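Local coordinates for G-protein interacting protein 1 (Dictyostelium discoideum, PDB 5Z1N) that probably binds heterotrimeric G proteins and sequesters them in the cytosol during chemotaxis, its C-terminal helical region enclosing phospholipid, at residues V21-K26 with E148-L153; K55-G60 with T111-F116; E104-T109 with N127-L132. All blocks are in the same frame, centred on the assembly; numbering follows the deposited sequence.

Contact 1 (V21-K26 with E148-L153); sequences VKKIIK and EDDLFL. With PEF (di-palmitoyl-3-sn-phosphatidylethanolamine), chain B.
Lys-23 reaches from helix 12-28 to the turn that leads into helix 151-158, and its ammonium group forms a salt bridge with Asp-150, NZ to OD2 at 3.0 Å. The lysine leaves its helix with CG anti to the backbone N (chi1 -178°) and bends at chi3 (63°), which carries CE past the main-chain oxygen of Asp-149. Asp-150 receives the proton on the anti lone pair of OD2, the one turned away from OD1, and the two side chains cross obliquely. Asp-150 stands at the N-cap position of helix 151-158, but its carboxylate makes no capping bond and is turned to the lysine instead. A water adds a second link: it donates to Glu-148 O at 2.6 Å and accepts a weak, long bond from Lys-23 NZ. The carboxylate of Asp-149, by contrast, is turned back on its own turn, where OD1 accepts from the backbone N of Glu-146. This polar pairing lies at the partly exposed side of the contact in the all-helical TNFAIP8-like domain, whose helices form the pocket for the bound phosphatidylethanolamine, and the chemistry changes one residue further along. Ile-24 sends CD1 to within 3.8 Å of CD1 of Leu-151, while its CG1 packs against the carbonyl oxygen of Asp-149 at 3.7 Å. Branched aliphatic chains suit this inner side, where Phe-137 and Val-141 of helix 135-144 add to the packing. Leu-151 CD1 also lies 4.0 Å from C25, the last carbon of one acyl chain of the lipid, and Val-21 CG2 meets C17 of the same chain at 3.6 Å. Where helix 12-28 faces helix 31-53, Lys-22 NZ forms a salt bridge with Glu-38 and a hydrogen bond with Asn-35 OD1.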
loop_
_atom_site.group_PDB
_atom_site.type_symbol
_atom_site.label_atom_id
_atom_site.label_comp_id
_atom_site.label_asym_id
_atom_site.label_seq_id
_atom_site.Cartn_x
_atom_site.Cartn_y
_atom_site.Cartn_z
ATOM N N VAL A 21 -1.910 2.001 -8.364
ATOM C CA VAL A 21 -2.084 2.872 -7.202
ATOM C C VAL A 21 -1.937 4.336 -7.603
ATOM O O VAL A 21 -2.750 5.188 -7.224
ATOM C CB VAL A 21 -1.083 2.494 -6.095
ATOM C CG1 VAL A 21 -1.155 3.498 -4.963
ATOM C CG2 VAL A 21 -1.370 1.101 -5.584
ATOM N N LYS A 22 -0.902 4.646 -8.388
ATOM C CA LYS A 22 -0.629 6.035 -8.748
ATOM C C LYS A 22 -1.764 6.632 -9.562
ATOM O O LYS A 22 -2.133 7.795 -9.360
ATOM C CB LYS A 22 0.683 6.142 -9.522
ATOM C CG LYS A 22 1.037 7.578 -9.899
ATOM C CD LYS A 22 2.336 7.671 -10.681
ATOM C CE LYS A 22 2.721 9.125 -10.901
ATOM N NZ LYS A 22 3.980 9.295 -11.681
ATOM N N LYS A 23 -2.330 5.862 -10.495
ATOM C CA LYS A 23 -3.448 6.395 -11.271
ATOM C C LYS A 23 -4.640 6.691 -10.372
ATOM O O LYS A 23 -5.286 7.745 -10.504
ATOM C CB LYS A 23 -3.841 5.421 -12.383
ATOM C CG LYS A 23 -4.979 5.930 -13.260
ATOM C CD LYS A 23 -5.044 5.199 -14.596
ATOM C CE LYS A 23 -5.334 3.714 -14.415
ATOM N NZ LYS A 23 -5.266 2.970 -15.711
ATOM N N ILE A 24 -4.932 5.788 -9.430
ATOM C CA ILE A 24 -6.048 6.038 -8.517
ATOM C C ILE A 24 -5.792 7.290 -7.678
ATOM O O ILE A 24 -6.690 8.129 -7.491
ATOM C CB ILE A 24 -6.300 4.795 -7.647
ATOM C CG1 ILE A 24 -6.937 3.695 -8.503
ATOM C CG2 ILE A 24 -7.188 5.138 -6.466
ATOM C CD1 ILE A 24 -6.942 2.319 -7.861
ATOM N N ILE A 25 -4.561 7.451 -7.182
ATOM C CA ILE A 25 -4.227 8.635 -6.392
ATOM C C ILE A 25 -4.405 9.899 -7.223
ATOM O O ILE A 25 -4.943 10.904 -6.739
ATOM C CB ILE A 25 -2.797 8.532 -5.833
ATOM C CG1 ILE A 25 -2.679 7.363 -4.860
ATOM C CG2 ILE A 25 -2.405 9.830 -5.131
ATOM C CD1 ILE A 25 -1.291 7.208 -4.292
ATOM N N LYS A 26 -3.943 9.874 -8.477
ATOM C CA LYS A 26 -4.184 10.995 -9.381
ATOM C C LYS A 26 -5.666 11.343 -9.424
ATOM O O LYS A 26 -6.051 12.509 -9.290
ATOM C CB LYS A 26 -3.682 10.665 -10.790
ATOM C CG LYS A 26 -2.205 10.927 -11.027
ATOM C CD LYS A 26 -1.900 11.116 -12.510
ATOM C CE LYS A 26 -2.244 9.880 -13.315
ATOM N NZ LYS A 26 -1.934 10.068 -14.765
ATOM N N GLU A 148 -13.260 3.301 -15.546
ATOM C CA GLU A 148 -12.003 3.419 -16.280
ATOM C C GLU A 148 -10.805 3.681 -15.376
ATOM O O GLU A 148 -9.665 3.607 -15.852
ATOM C CB GLU A 148 -12.101 4.536 -17.325
ATOM C CG GLU A 148 -12.743 4.118 -18.639
ATOM C CD GLU A 148 -14.259 4.089 -18.569
ATOM O OE1 GLU A 148 -14.873 3.324 -19.345
ATOM O OE2 GLU A 148 -14.832 4.828 -17.737
ATOM N N ASP A 149 -11.023 3.990 -14.098
ATOM C CA ASP A 149 -9.919 4.255 -13.184
ATOM C C ASP A 149 -9.272 2.982 -12.650
ATOM O O ASP A 149 -8.259 3.069 -11.947
ATOM C CB ASP A 149 -10.404 5.147 -12.041
ATOM C CG ASP A 149 -10.854 6.515 -12.536
ATOM O OD1 ASP A 149 -11.776 7.115 -11.941
ATOM O OD2 ASP A 149 -10.289 6.980 -13.548
ATOM N N ASP A 150 -9.842 1.815 -12.958
ATOM C CA ASP A 150 -9.143 0.531 -12.879
ATOM C C ASP A 150 -8.755 0.161 -11.448
ATOM O O ASP A 150 -7.677 -0.383 -11.199
ATOM C CB ASP A 150 -7.921 0.521 -13.799
ATOM C CG ASP A 150 -8.304 0.476 -15.272
ATOM O OD1 ASP A 150 -9.360 -0.108 -15.592
ATOM O OD2 ASP A 150 -7.558 1.022 -16.111
ATOM N N LEU A 151 -9.649 0.441 -10.498
ATOM C CA LEU A 151 -9.537 -0.190 -9.188
ATOM C C LEU A 151 -9.497 -1.709 -9.321
ATOM O O LEU A 151 -8.840 -2.393 -8.522
ATOM C CB LEU A 151 -10.707 0.240 -8.303
ATOM C CG LEU A 151 -10.762 -0.312 -6.878
ATOM C CD1 LEU A 151 -9.561 0.164 -6.059
ATOM C CD2 LEU A 151 -12.067 0.097 -6.223
ATOM N N PHE A 152 -10.173 -2.249 -10.343
ATOM C CA PHE A 152 -10.186 -3.693 -10.560
ATOM C C PHE A 152 -8.783 -4.246 -10.761
ATOM O O PHE A 152 -8.455 -5.317 -10.241
ATOM C CB PHE A 152 -11.061 -4.047 -11.765
ATOM C CG PHE A 152 -10.883 -5.466 -12.241
ATOM C CD1 PHE A 152 -11.478 -6.518 -11.560
ATOM C CD2 PHE A 152 -10.101 -5.750 -13.352
ATOM C CE1 PHE A 152 -11.306 -7.825 -11.984
ATOM C CE2 PHE A 152 -9.924 -7.055 -13.780
ATOM C CZ PHE A 152 -10.526 -8.094 -13.093
ATOM N N LEU A 153 -7.945 -3.545 -11.528
ATOM C CA LEU A 153 -6.589 -4.034 -11.765
ATOM C C LEU A 153 -5.794 -4.095 -10.469
ATOM O O LEU A 153 -5.071 -5.069 -10.212
ATOM C CB LEU A 153 -5.884 -3.143 -12.789
ATOM C CG LEU A 153 -6.552 -3.074 -14.163
ATOM C CD1 LEU A 153 -5.705 -2.270 -15.131
ATOM C CD2 LEU A 153 -6.801 -4.472 -14.707
HETATM C C2 PEF B . 8.378 -7.156 -5.512
HETATM C C1 PEF B . 9.220 -8.044 -4.605
HETATM N N PEF B . 8.761 -13.898 -3.733
HETATM C C3 PEF B . 7.637 -7.969 -6.561
HETATM C C4 PEF B . 9.565 -11.755 -2.949
HETATM C C5 PEF B . 9.566 -13.259 -2.715
HETATM C C10 PEF B . 7.199 -5.124 -5.084
HETATM C C11 PEF B . 6.412 -4.222 -4.167
HETATM C C12 PEF B . 5.249 -3.547 -4.887
HETATM C C13 PEF B . 4.337 -2.930 -3.833
HETATM C C14 PEF B . 3.211 -2.082 -4.416
HETATM C C15 PEF B . 2.177 -1.821 -3.323
HETATM C C16 PEF B . 1.075 -0.880 -3.787
HETATM C C17 PEF B . -0.134 -0.935 -2.856
HETATM C C18 PEF B . 0.268 -0.879 -1.386
HETATM C C19 PEF B . -0.731 -0.066 -0.568
HETATM C C20 PEF B . -2.171 -0.510 -0.806
HETATM C C21 PEF B . -3.051 0.690 -1.138
HETATM C C22 PEF B . -4.466 0.260 -1.507
HETATM C C23 PEF B . -5.219 1.390 -2.204
HETATM C C24 PEF B . -6.669 0.998 -2.458
HETATM C C25 PEF B . -7.379 2.034 -3.301
HETATM C C30 PEF B . 5.220 -8.032 -6.038
HETATM C C31 PEF B . 4.030 -8.694 -5.387
HETATM C C32 PEF B . 3.662 -7.957 -4.105
HETATM C C33 PEF B . 4.704 -8.178 -3.016
HETATM C C34 PEF B . 4.733 -6.999 -2.051
HETATM C C35 PEF B . 5.620 -7.293 -0.844
HETATM C C36 PEF B . 6.133 -6.006 -0.209
HETATM C C37 PEF B . 6.615 -6.229 1.221
HETATM C C38 PEF B . 7.295 -4.975 1.766
HETATM C C39 PEF B . 6.689 -4.544 3.098
HETATM C C40 PEF B . 7.390 -3.316 3.673
HETATM C C41 PEF B . 7.293 -2.112 2.743
HETATM C C42 PEF B . 5.851 -1.658 2.537
HETATM C C43 PEF B . 5.805 -0.343 1.768
HETATM C C44 PEF B . 4.373 0.111 1.515
HETATM C C45 PEF B . 4.349 1.517 0.955
HETATM O O4 PEF B . 7.660 -4.721 -6.136
HETATM O O5 PEF B . 5.093 -6.988 -6.659
HETATM O O2 PEF B . 7.410 -6.507 -4.699
HETATM O O3 PEF B . 6.544 -8.614 -5.915
HETATM O O1P PEF B . 11.765 -10.563 -5.714
HETATM O O2P PEF B . 11.172 -9.626 -3.329
HETATM O O3P PEF B . 9.648 -9.202 -5.311
HETATM O O4P PEF B . 9.846 -11.471 -4.319
HETATM P P PEF B . 10.745 -10.187 -4.661
HETATM O O HOH W 1 -7.741 5.041 -16.810
#

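Contact 2 (K55-G60 with T111-F116); sequences KAIQIG and TLLTPF
Ile-57 projects from the connection between helices 31-53 and 59-81 toward the end of helix 92-113, where it meets Leu-112 and Phe-116. Its CG2 touches CD1 of Leu-112 at 3.7 Å. The end of the other branch, Ile-57 CD1, also rests on the leucine, against CG, while Ile-57 CG1 meets CE1 of the Phe-116 ring at 3.9 Å. A chi1 of -54° places CG1 of the isoleucine anti to its carbonyl carbon, on the side where it meets the ring, with CG2 anti to the backbone N and against Leu-112. Leu-112 begins on the flank of its helix, yet chi1 -158° sets CG anti to the backbone N, where it lies close to Ile-57 CD1. The Phe-116 ring is approached obliquely by Ile-57 CG1 and by Ala-56 CB, which lies 3.9 Å from CZ; the small methyl of alanine suits a place close beside a broad ring. One face of this ring is covered from its own segment by Pro-115, whose CB sits 3.9 Å above the plane, over the centre. Tyr-51 of helix 31-53 stacks with Phe-116 as well and touches Ala-56 and Ile-57, tying the aromatic ring to the preceding helix. Leu-113 adds a looser touch, its CD2 at 4.5 Å from Ile-57 CD1, while its side chain also packs on Val-48 and Ile-125. The contact joins the connection between helices 31-53 and 59-81 to the end of helix 92-113 and the turn that follows it, near the bound sodium ion, which lies about 5 Å from the side chain of Leu-112. Every close side-chain pair between 55-60 and 111-116 is apolar, so the association depends on shape and on removal of hydrocarbon from water rather than on directional bonds.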
loop_
_atom_site.group_PDB
_atom_site.type_symbol
_atom_site.label_atom_id
_atom_site.label_comp_id
_atom_site.label_asym_id
_atom_site.label_seq_id
_atom_site.Cartn_x
_atom_site.Cartn_y
_atom_site.Cartn_z
ATOM N N LYS A 55 21.080 -8.544 4.787
ATOM C CA LYS A 55 20.863 -9.320 6.004
ATOM C C LYS A 55 20.885 -8.464 7.263
ATOM O O LYS A 55 20.961 -9.009 8.370
ATOM C CB LYS A 55 21.873 -10.467 6.134
ATOM C CG LYS A 55 21.978 -11.329 4.884
ATOM C CD LYS A 55 22.444 -12.738 5.208
ATOM C CE LYS A 55 22.443 -13.613 3.965
ATOM N NZ LYS A 55 23.470 -13.174 2.979
ATOM N N ALA A 56 20.816 -7.137 7.131
ATOM C CA ALA A 56 20.616 -6.295 8.306
ATOM C C ALA A 56 19.235 -6.514 8.906
ATOM O O ALA A 56 19.042 -6.311 10.110
ATOM C CB ALA A 56 20.814 -4.823 7.946
ATOM N N ILE A 57 18.270 -6.920 8.084
ATOM C CA ILE A 57 16.950 -7.338 8.535
ATOM C C ILE A 57 16.790 -8.816 8.215
ATOM O O ILE A 57 17.128 -9.259 7.111
ATOM C CB ILE A 57 15.822 -6.527 7.867
ATOM C CG1 ILE A 57 16.045 -5.028 8.049
ATOM C CG2 ILE A 57 14.486 -6.918 8.453
ATOM C CD1 ILE A 57 14.987 -4.180 7.367
ATOM N N GLN A 58 16.277 -9.576 9.175
ATOM C CA GLN A 58 16.000 -10.986 8.959
ATOM C C GLN A 58 14.558 -11.173 8.502
ATOM O O GLN A 58 13.665 -10.409 8.878
ATOM C CB GLN A 58 16.261 -11.795 10.230
ATOM C CG GLN A 58 17.589 -11.478 10.900
ATOM C CD GLN A 58 18.538 -12.661 10.884
ATOM O OE1 GLN A 58 18.280 -13.667 10.222
ATOM N NE2 GLN A 58 19.644 -12.544 11.611
ATOM N N ILE A 59 14.345 -12.208 7.684
ATOM C CA ILE A 59 13.030 -12.449 7.088
ATOM C C ILE A 59 11.959 -12.551 8.167
ATOM O O ILE A 59 10.840 -12.049 8.000
ATOM C CB ILE A 59 13.069 -13.712 6.207
ATOM C CG1 ILE A 59 14.046 -13.524 5.044
ATOM C CG2 ILE A 59 11.681 -14.044 5.680
ATOM C CD1 ILE A 59 13.496 -12.686 3.905
ATOM N N GLY A 60 12.291 -13.182 9.296
ATOM C CA GLY A 60 11.329 -13.291 10.382
ATOM C C GLY A 60 10.846 -11.941 10.877
ATOM O O GLY A 60 9.662 -11.769 11.181
ATOM N N THR A 111 8.933 0.544 12.842
ATOM C CA THR A 111 9.819 -0.191 13.730
ATOM C C THR A 111 10.920 -0.872 12.934
ATOM O O THR A 111 12.080 -0.901 13.360
ATOM C CB THR A 111 9.017 -1.204 14.544
ATOM O OG1 THR A 111 8.106 -0.504 15.401
ATOM C CG2 THR A 111 9.944 -2.075 15.387
ATOM N N LEU A 112 10.585 -1.362 11.741
ATOM C CA LEU A 112 11.579 -2.056 10.939
ATOM C C LEU A 112 12.684 -1.112 10.489
ATOM O O LEU A 112 13.851 -1.511 10.405
ATOM C CB LEU A 112 10.914 -2.709 9.730
ATOM C CG LEU A 112 11.662 -3.873 9.090
ATOM C CD1 LEU A 112 11.830 -5.006 10.085
ATOM C CD2 LEU A 112 10.926 -4.349 7.848
ATOM N N LEU A 113 12.346 0.146 10.204
ATOM C CA LEU A 113 13.284 1.012 9.506
ATOM C C LEU A 113 13.889 2.077 10.403
ATOM O O LEU A 113 14.723 2.864 9.934
ATOM C CB LEU A 113 12.605 1.658 8.294
ATOM C CG LEU A 113 12.348 0.659 7.160
ATOM C CD1 LEU A 113 11.569 1.297 6.023
ATOM C CD2 LEU A 113 13.660 0.059 6.656
ATOM N N THR A 114 13.504 2.114 11.676
ATOM C CA THR A 114 14.094 3.062 12.616
ATOM C C THR A 114 15.619 2.992 12.689
ATOM O O THR A 114 16.251 4.060 12.709
ATOM C CB THR A 114 13.459 2.852 13.999
ATOM O OG1 THR A 114 12.100 3.311 13.969
ATOM C CG2 THR A 114 14.227 3.609 15.076
ATOM N N PRO A 115 16.269 1.819 12.714
ATOM C CA PRO A 115 17.741 1.808 12.751
ATOM C C PRO A 115 18.408 2.312 11.479
ATOM O O PRO A 115 19.636 2.477 11.482
ATOM C CB PRO A 115 18.082 0.329 12.989
ATOM C CG PRO A 115 16.833 -0.286 13.503
ATOM C CD PRO A 115 15.727 0.453 12.829
ATOM N N PHE A 116 17.658 2.563 10.401
ATOM C CA PHE A 116 18.253 2.897 9.109
ATOM C C PHE A 116 17.747 4.188 8.483
ATOM O O PHE A 116 18.413 4.707 7.578
ATOM C CB PHE A 116 18.026 1.756 8.108
ATOM C CG PHE A 116 18.240 0.389 8.691
ATOM C CD1 PHE A 116 17.162 -0.415 9.025
ATOM C CD2 PHE A 116 19.521 -0.092 8.912
ATOM C CE1 PHE A 116 17.358 -1.677 9.564
ATOM C CE2 PHE A 116 19.723 -1.352 9.449
ATOM C CZ PHE A 116 18.638 -2.144 9.776
#

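Contact 3 (E104-T109 with N127-L132); sequences EAEQET and NTFAFL. With PEF (di-palmitoyl-3-sn-phosphatidylethanolamine), chain B.
Phe-129 points from helix 119-132 at helix 92-113, and its CB already lies 3.5 Å from CB of Glu-106. From there CG passes over Glu-106 CB and CA, and the ring turns one face to the helix backbone: Glu-106 CA makes a CH-pi contact 3.9 Å from the ring centroid, 16° off the normal. CD1 lies near N and CA of Glu-106, and CE1 meets the methyl of Ala-105 at 3.8 Å, a small residue that lets the ring come close to the helix. On the other branch CE2 faces Thr-109, which crosses the phenylalanine at about a right angle. At the tip, Phe-129 CZ lies 3.6 Å from Thr-109 OG1. The same Phe-129 CZ meets C44 of the bound phosphatidylethanolamine at 3.5 Å. The threonine hydroxyl can sit against the ring because its polar demand is met by donating to Ala-105 O within its own helix, from above the carbonyl plane; that oxygen also accepts from Thr-109 N. Glu-106 runs extended past Phe-129 in the opposite direction, and its OE1 forms a salt bridge with Lys-103. The segment axes are 9.5 Å apart at 170°, an antiparallel helix pair of the TNFAIP8-like fold, with Phe-129 lining its lipid pocket.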
loop_
_atom_site.group_PDB
_atom_site.type_symbol
_atom_site.label_atom_id
_atom_site.label_comp_id
_atom_site.label_asym_id
_atom_site.label_seq_id
_atom_site.Cartn_x
_atom_site.Cartn_y
_atom_site.Cartn_z
ATOM N N GLU A 104 -1.474 -0.883 11.278
ATOM C CA GLU A 104 -0.548 -1.831 11.882
ATOM C C GLU A 104 0.702 -1.962 11.023
ATOM O O GLU A 104 1.828 -1.799 11.516
ATOM C CB GLU A 104 -1.240 -3.179 12.086
ATOM C CG GLU A 104 -0.314 -4.338 12.413
ATOM C CD GLU A 104 0.293 -4.261 13.802
ATOM O OE1 GLU A 104 -0.084 -3.367 14.587
ATOM O OE2 GLU A 104 1.155 -5.111 14.107
ATOM N N ALA A 105 0.518 -2.161 9.714
ATOM C CA ALA A 105 1.670 -2.239 8.825
ATOM C C ALA A 105 2.534 -0.996 8.971
ATOM O O ALA A 105 3.758 -1.093 9.143
ATOM C CB ALA A 105 1.217 -2.420 7.376
ATOM N N GLU A 106 1.894 0.179 8.986
ATOM C CA GLU A 106 2.627 1.426 9.158
ATOM C C GLU A 106 3.543 1.331 10.368
ATOM O O GLU A 106 4.771 1.433 10.253
ATOM C CB GLU A 106 1.653 2.598 9.309
ATOM C CG GLU A 106 2.341 3.941 9.554
ATOM C CD GLU A 106 1.360 5.068 9.819
ATOM O OE1 GLU A 106 0.204 4.978 9.355
ATOM O OE2 GLU A 106 1.746 6.043 10.494
ATOM N N GLN A 107 2.952 1.036 11.530
ATOM C CA GLN A 107 3.736 1.015 12.754
ATOM C C GLN A 107 4.891 0.038 12.628
ATOM O O GLN A 107 6.047 0.383 12.920
ATOM C CB GLN A 107 2.833 0.670 13.935
ATOM C CG GLN A 107 1.788 1.748 14.204
ATOM C CD GLN A 107 0.741 1.325 15.211
ATOM O OE1 GLN A 107 0.536 0.134 15.450
ATOM N NE2 GLN A 107 0.066 2.301 15.805
ATOM N N GLU A 108 4.624 -1.150 12.087
ATOM C CA GLU A 108 5.690 -2.135 12.057
ATOM C C GLU A 108 6.757 -1.737 11.054
ATOM O O GLU A 108 7.953 -1.911 11.326
ATOM C CB GLU A 108 5.126 -3.522 11.770
ATOM C CG GLU A 108 4.322 -4.075 12.937
ATOM C CD GLU A 108 5.041 -3.918 14.270
ATOM O OE1 GLU A 108 6.257 -4.197 14.340
ATOM O OE2 GLU A 108 4.386 -3.506 15.254
ATOM N N THR A 109 6.359 -1.121 9.938
ATOM C CA THR A 109 7.371 -0.648 9.008
ATOM C C THR A 109 8.246 0.397 9.682
ATOM O O THR A 109 9.478 0.356 9.560
ATOM C CB THR A 109 6.721 -0.097 7.738
ATOM O OG1 THR A 109 5.973 -1.139 7.102
ATOM C CG2 THR A 109 7.787 0.396 6.762
ATOM N N ASN A 127 3.492 9.416 6.796
ATOM C CA ASN A 127 2.619 10.157 5.888
ATOM C C ASN A 127 2.164 9.284 4.727
ATOM O O ASN A 127 0.996 9.344 4.313
ATOM C CB ASN A 127 3.335 11.399 5.359
ATOM C CG ASN A 127 3.460 12.490 6.401
ATOM O OD1 ASN A 127 2.689 12.541 7.360
ATOM N ND2 ASN A 127 4.429 13.378 6.212
ATOM N N THR A 128 3.074 8.469 4.192
ATOM C CA THR A 128 2.732 7.617 3.061
ATOM C C THR A 128 1.669 6.599 3.448
ATOM O O THR A 128 0.629 6.487 2.785
ATOM C CB THR A 128 3.988 6.927 2.535
ATOM O OG1 THR A 128 4.937 7.924 2.142
ATOM C CG2 THR A 128 3.660 6.048 1.341
ATOM N N PHE A 129 1.904 5.856 4.534
ATOM C CA PHE A 129 0.916 4.876 4.977
ATOM C C PHE A 129 -0.383 5.541 5.407
ATOM O O PHE A 129 -1.463 4.967 5.230
ATOM C CB PHE A 129 1.471 4.044 6.133
ATOM C CG PHE A 129 2.204 2.804 5.703
ATOM C CD1 PHE A 129 1.525 1.611 5.522
ATOM C CD2 PHE A 129 3.574 2.825 5.510
ATOM C CE1 PHE A 129 2.199 0.467 5.137
ATOM C CE2 PHE A 129 4.253 1.685 5.125
ATOM C CZ PHE A 129 3.566 0.504 4.941
ATOM N N ALA A 130 -0.302 6.740 5.983
ATOM C CA ALA A 130 -1.506 7.423 6.432
ATOM C C ALA A 130 -2.372 7.829 5.250
ATOM O O ALA A 130 -3.604 7.781 5.332
ATOM C CB ALA A 130 -1.143 8.644 7.274
ATOM N N PHE A 131 -1.750 8.231 4.141
ATOM C CA PHE A 131 -2.535 8.532 2.951
ATOM C C PHE A 131 -3.068 7.257 2.309
ATOM O O PHE A 131 -4.273 7.130 2.066
ATOM C CB PHE A 131 -1.699 9.324 1.949
ATOM C CG PHE A 131 -2.473 9.767 0.743
ATOM C CD1 PHE A 131 -2.539 8.971 -0.387
ATOM C CD2 PHE A 131 -3.144 10.977 0.747
ATOM C CE1 PHE A 131 -3.256 9.377 -1.495
ATOM C CE2 PHE A 131 -3.859 11.390 -0.358
ATOM C CZ PHE A 131 -3.914 10.589 -1.479
ATOM N N LEU A 132 -2.179 6.298 2.030
ATOM C CA LEU A 132 -2.579 5.095 1.302
ATOM C C LEU A 132 -3.545 4.235 2.103
ATOM O O LEU A 132 -4.350 3.501 1.517
ATOM C CB LEU A 132 -1.352 4.267 0.928
ATOM C CG LEU A 132 -0.351 4.864 -0.052
ATOM C CD1 LEU A 132 0.910 4.026 -0.037
ATOM C CD2 LEU A 132 -0.942 4.936 -1.449
HETATM C C2 PEF B . 8.378 -7.156 -5.512
HETATM C C1 PEF B . 9.220 -8.044 -4.605
HETATM N N PEF B . 8.761 -13.898 -3.733
HETATM C C3 PEF B . 7.637 -7.969 -6.561
HETATM C C4 PEF B . 9.565 -11.755 -2.949
HETATM C C5 PEF B . 9.566 -13.259 -2.715
HETATM C C10 PEF B . 7.199 -5.124 -5.084
HETATM C C11 PEF B . 6.412 -4.222 -4.167
HETATM C C12 PEF B . 5.249 -3.547 -4.887
HETATM C C13 PEF B . 4.337 -2.930 -3.833
HETATM C C14 PEF B . 3.211 -2.082 -4.416
HETATM C C15 PEF B . 2.177 -1.821 -3.323
HETATM C C16 PEF B . 1.075 -0.880 -3.787
HETATM C C17 PEF B . -0.134 -0.935 -2.856
HETATM C C18 PEF B . 0.268 -0.879 -1.386
HETATM C C19 PEF B . -0.731 -0.066 -0.568
HETATM C C20 PEF B . -2.171 -0.510 -0.806
HETATM C C21 PEF B . -3.051 0.690 -1.138
HETATM C C22 PEF B . -4.466 0.260 -1.507
HETATM C C23 PEF B . -5.219 1.390 -2.204
HETATM C C24 PEF B . -6.669 0.998 -2.458
HETATM C C25 PEF B . -7.379 2.034 -3.301
HETATM C C30 PEF B . 5.220 -8.032 -6.038
HETATM C C31 PEF B . 4.030 -8.694 -5.387
HETATM C C32 PEF B . 3.662 -7.957 -4.105
HETATM C C33 PEF B . 4.704 -8.178 -3.016
HETATM C C34 PEF B . 4.733 -6.999 -2.051
HETATM C C35 PEF B . 5.620 -7.293 -0.844
HETATM C C36 PEF B . 6.133 -6.006 -0.209
HETATM C C37 PEF B . 6.615 -6.229 1.221
HETATM C C38 PEF B . 7.295 -4.975 1.766
HETATM C C39 PEF B . 6.689 -4.544 3.098
HETATM C C40 PEF B . 7.390 -3.316 3.673
HETATM C C41 PEF B . 7.293 -2.112 2.743
HETATM C C42 PEF B . 5.851 -1.658 2.537
HETATM C C43 PEF B . 5.805 -0.343 1.768
HETATM C C44 PEF B . 4.373 0.111 1.515
HETATM C C45 PEF B . 4.349 1.517 0.955
HETATM O O4 PEF B . 7.660 -4.721 -6.136
HETATM O O5 PEF B . 5.093 -6.988 -6.659
HETATM O O2 PEF B . 7.410 -6.507 -4.699
HETATM O O3 PEF B . 6.544 -8.614 -5.915
HETATM O O1P PEF B . 11.765 -10.563 -5.714
HETATM O O2P PEF B . 11.172 -9.626 -3.329
HETATM O O3P PEF B . 9.648 -9.202 -5.311
HETATM O O4P PEF B . 9.846 -11.471 -4.319
HETATM P P PEF B . 10.745 -10.187 -4.661
HETATM O O HOH W 2 -1.877 3.800 7.699
#

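In the fold
The phosphatidylethanolamine connects contacts 1 and 3, which lie on opposite sides of the chain's centre, with their own centres 20 Å apart. One acyl chain ends at contact 1 and the other reaches contact 3. The two also touch directly: Ile-25 CD1 lies 3.7 Å from Leu-132 CD2, so helices 12-28 and 119-132 meet beside the pocket. Contact 2 shares helix 92-113 with contact 3, their centres 16 Å apart, but sits near the far end of the domain, about 17 Å from contact 1 at the nearest atoms. The side chain of Leu-112 in contact 2 is about 6 Å from the bound phosphatidylethanolamine (PEF). In sequence, contact 1 encloses both others.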